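Local coordinates for mucosa-associated lymphoid tissue lymphoma translocation protein 1 (Isoform 2) (Homo sapiens, PDB 3BFO), which is a paracaspase, probably a cysteine protease of lymphocyte signalling, and carries in this part an immunoglobulin-like domain that probably mediates protein contacts, at residues A[19-24]-A[63-68]. Sequence-based numbering, arbitrary orientation. Where two conformers were deposited one is given.
Sequences STLVLQ and GTYWCH
Leu23 and Tyr65 mark the closest backbone approach, with Leu23 CA 8.7 Å from Tyr65 CA; strands 21-24 and 63-68 run in roughly the same direction at a spacing too wide for backbone pairing, and they meet through side chains alone. Both leucines and the tyrosine direct their CB atoms toward the other strand. The main contact is a CH-pi interaction: Leu23 CD1 lies 4.0 Å from the centroid of the Tyr65 ring and 29° off its normal, hence over a face. It is displaced toward the CB end of the ring, since Leu23 CD1 is 3.6 Å from Tyr65 CG but 4.7 Å from Tyr65 CZ. The two side chains cross at about a right angle. At the phenolic end, Leu21 CD2 approaches obliquely, 3.8 Å from Tyr65 OH and 4.1 Å from Tyr65 CZ; CG of Leu21 is anti to the backbone N (chi1 175°), which carries CD2 across to the phenolic end. The strands belong to the two facing sheets of an immunoglobulin sandwich, 21-28 lying between 5-8 and 51-54, and 63-70 between 34-39 and 75-85. Tyr65, two residues before Cys67 and two after Gly63, fits the tyrosine corner of this fold: its hydroxyl is hydrogen-bonded to His61 O, four residues earlier, which fixes the phenolic end while Leu23 CD1 lies over one ring face and Leu21 CD2 near the hydroxyl. Replacing Tyr65 with an alanine would probably deprive His61 O of its hydroxyl partner and open a gap beside Leu21 CD2 and Leu23 CD1. Trp37 from strand 34-39 packs on Leu23, and Ile83 from strand 75-85 on Leu21.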
ATOM      1  N   SER A  19      13.282  -7.289 -10.014  0.50 14.49           N
ATOM      2  CA  SER A  19      12.879  -7.780  -8.663  0.50 14.14           C
ATOM      3  C   SER A  19      11.368  -7.685  -8.535  0.50 13.91           C
ATOM      4  O   SER A  19      10.689  -7.205  -9.444  0.50 13.45           O
ATOM      5  CB  SER A  19      13.482  -6.878  -7.583  0.50 14.53           C
ATOM      6  OG  SER A  19      14.889  -7.035  -7.515  0.50 16.32           O
ATOM      7  N   THR A  20      10.830  -8.182  -7.427  1.00 14.15           N
ATOM      8  CA  THR A  20       9.422  -8.097  -7.161  1.00 14.18           C
ATOM      9  C   THR A  20       9.144  -7.019  -6.124  1.00 13.64           C
ATOM     10  O   THR A  20       9.830  -6.925  -5.096  1.00 13.83           O
ATOM     11  CB  THR A  20       8.895  -9.465  -6.672  1.00 15.06           C
ATOM     12  OG1 THR A  20       9.093 -10.423  -7.737  1.00 18.57           O
ATOM     13  CG2 THR A  20       7.427  -9.409  -6.303  1.00 16.98           C
ATOM     14  N   LEU A  21       8.126  -6.203  -6.379  1.00 13.19           N
ATOM     15  CA  LEU A  21       7.615  -5.286  -5.387  1.00 14.17           C
ATOM     16  C   LEU A  21       6.447  -5.911  -4.674  1.00 13.71           C
ATOM     17  O   LEU A  21       5.501  -6.304  -5.316  1.00 13.99           O
ATOM     18  CB  LEU A  21       7.188  -3.992  -6.087  1.00 14.31           C
ATOM     19  CG  LEU A  21       6.507  -2.987  -5.166  1.00 16.16           C
ATOM     20  CD1 LEU A  21       7.337  -2.671  -3.913  1.00 17.03           C
ATOM     21  CD2 LEU A  21       6.164  -1.714  -5.991  1.00 17.90           C
ATOM     22  N   VAL A  22       6.524  -5.974  -3.346  0.50 15.39           N
ATOM     23  CA  VAL A  22       5.402  -6.467  -2.527  0.50 15.68           C
ATOM     24  C   VAL A  22       5.141  -5.488  -1.391  0.50 15.04           C
ATOM     25  O   VAL A  22       5.996  -5.326  -0.549  0.50 14.12           O
ATOM     26  CB  VAL A  22       5.743  -7.850  -1.924  0.50 17.03           C
ATOM     27  CG1 VAL A  22       4.687  -8.303  -0.960  0.50 18.31           C
ATOM     28  CG2 VAL A  22       5.887  -8.865  -3.024  0.50 17.85           C
ATOM     29  N   LEU A  23       3.975  -4.821  -1.380  1.00 13.86           N
ATOM     30  CA  LEU A  23       3.562  -3.930  -0.307  1.00 14.11           C
ATOM     31  C   LEU A  23       2.326  -4.521   0.332  1.00 14.01           C
ATOM     32  O   LEU A  23       1.463  -5.066  -0.338  1.00 14.79           O
ATOM     33  CB  LEU A  23       3.283  -2.527  -0.874  1.00 15.49           C
ATOM     34  CG  LEU A  23       4.510  -1.754  -1.299  1.00 15.72           C
ATOM     35  CD1 LEU A  23       4.111  -0.504  -2.097  1.00 19.20           C
ATOM     36  CD2 LEU A  23       5.340  -1.349  -0.101  1.00 18.81           C
ATOM     37  N   GLN A  24       2.245  -4.426   1.657  1.00 13.71           N
ATOM     38  CA  GLN A  24       1.124  -4.988   2.371  1.00 13.28           C
ATOM     39  C   GLN A  24       0.636  -4.005   3.431  1.00 13.05           C
ATOM     40  O   GLN A  24       1.456  -3.388   4.131  1.00 14.53           O
ATOM     41  CB  GLN A  24       1.548  -6.304   3.036  1.00 14.41           C
ATOM     42  CG  GLN A  24       0.351  -7.085   3.689  1.00 16.33           C
ATOM     43  CD  GLN A  24       0.687  -8.533   4.114  1.00 15.83           C
ATOM     44  OE1 GLN A  24       1.842  -8.832   4.348  1.00 21.71           O
ATOM     45  NE2 GLN A  24      -0.275  -9.391   4.170  1.00 16.42           N
ATOM     46  N   GLY A  63       8.870   5.197  -6.236  1.00 19.72           N
ATOM     47  CA  GLY A  63       7.993   6.269  -5.770  1.00 20.75           C
ATOM     48  C   GLY A  63       7.650   6.091  -4.320  1.00 20.61           C
ATOM     49  O   GLY A  63       8.198   5.219  -3.607  1.00 21.42           O
ATOM     50  N   THR A  64       6.707   6.943  -3.894  1.00 19.98           N
ATOM     51  CA  THR A  64       6.291   6.980  -2.521  1.00 18.34           C
ATOM     52  C   THR A  64       4.878   6.400  -2.512  1.00 17.77           C
ATOM     53  O   THR A  64       4.046   6.896  -3.275  1.00 22.92           O
ATOM     54  CB  THR A  64       6.263   8.434  -1.965  1.00 27.77           C
ATOM     55  OG1 THR A  64       7.572   8.976  -2.100  1.00 32.73           O
ATOM     56  CG2 THR A  64       5.861   8.348  -0.507  1.00 26.56           C
ATOM     57  N   TYR A  65       4.645   5.374  -1.679  1.00 18.84           N
ATOM     58  CA  TYR A  65       3.340   4.649  -1.666  1.00 18.00           C
ATOM     59  C   TYR A  65       2.722   4.715  -0.305  1.00 18.24           C
ATOM     60  O   TYR A  65       3.395   4.809   0.709  1.00 18.64           O
ATOM     61  CB  TYR A  65       3.553   3.174  -1.975  1.00 16.59           C
ATOM     62  CG  TYR A  65       4.047   2.834  -3.385  1.00 15.39           C
ATOM     63  CD1 TYR A  65       3.177   2.279  -4.330  1.00 15.01           C
ATOM     64  CD2 TYR A  65       5.374   3.067  -3.767  1.00 16.01           C
ATOM     65  CE1 TYR A  65       3.596   1.935  -5.609  1.00 17.07           C
ATOM     66  CE2 TYR A  65       5.789   2.720  -5.061  1.00 15.27           C
ATOM     67  CZ  TYR A  65       4.920   2.155  -5.941  1.00 16.70           C
ATOM     68  OH  TYR A  65       5.331   1.774  -7.193  1.00 18.43           O
ATOM     69  N   TRP A  66       1.400   4.603  -0.282  1.00 17.28           N
ATOM     70  CA  TRP A  66       0.674   4.425   0.972  1.00 16.01           C
ATOM     71  C   TRP A  66      -0.704   3.863   0.624  1.00 13.63           C
ATOM     72  O   TRP A  66      -1.095   3.826  -0.533  1.00 14.43           O
ATOM     73  CB  TRP A  66       0.515   5.738   1.724  1.00 19.22           C
ATOM     74  CG  TRP A  66       0.046   6.777   0.833  1.00 22.17           C
ATOM     75  CD1 TRP A  66       0.796   7.505  -0.120  1.00 24.52           C
ATOM     76  CD2 TRP A  66      -1.199   7.367   0.889  1.00 23.42           C
ATOM     77  NE1 TRP A  66      -0.008   8.423  -0.718  1.00 24.09           N
ATOM     78  CE2 TRP A  66      -1.252   8.352  -0.124  1.00 25.01           C
ATOM     79  CE3 TRP A  66      -2.360   7.091   1.619  1.00 21.57           C
ATOM     80  CZ2 TRP A  66      -2.440   9.115  -0.387  1.00 23.21           C
ATOM     81  CZ3 TRP A  66      -3.513   7.844   1.356  1.00 23.19           C
ATOM     82  CH2 TRP A  66      -3.541   8.851   0.375  1.00 25.65           C
ATOM     83  N   CYS A  67      -1.375   3.400   1.667  1.00 13.14           N
ATOM     84  CA  CYS A  67      -2.689   2.800   1.523  1.00 12.57           C
ATOM     85  C   CYS A  67      -3.667   3.551   2.390  1.00 12.11           C
ATOM     86  O   CYS A  67      -3.399   3.761   3.568  1.00 13.68           O
ATOM     87  CB  CYS A  67      -2.602   1.321   1.919  1.00 12.74           C
ATOM     88  SG  CYS A  67      -4.066   0.370   1.563  1.00 12.57           S
ATOM     89  N   HIS A  68      -4.801   3.925   1.805  1.00 12.14           N
ATOM     90  CA  HIS A  68      -5.911   4.479   2.582  1.00 12.34           C
ATOM     91  C   HIS A  68      -6.811   3.344   3.000  1.00 11.76           C
ATOM     92  O   HIS A  68      -7.228   2.532   2.169  1.00 13.21           O
ATOM     93  CB  HIS A  68      -6.698   5.497   1.749  1.00 13.19           C
ATOM     94  CG  HIS A  68      -7.762   6.180   2.532  1.00 13.83           C
ATOM     95  ND1 HIS A  68      -7.481   7.027   3.574  1.00 15.24           N
ATOM     96  CD2 HIS A  68      -9.113   6.116   2.464  1.00 14.69           C
ATOM     97  CE1 HIS A  68      -8.601   7.507   4.085  1.00 16.32           C
ATOM     98  NE2 HIS A  68      -9.614   6.938   3.461  1.00 14.53           N
TER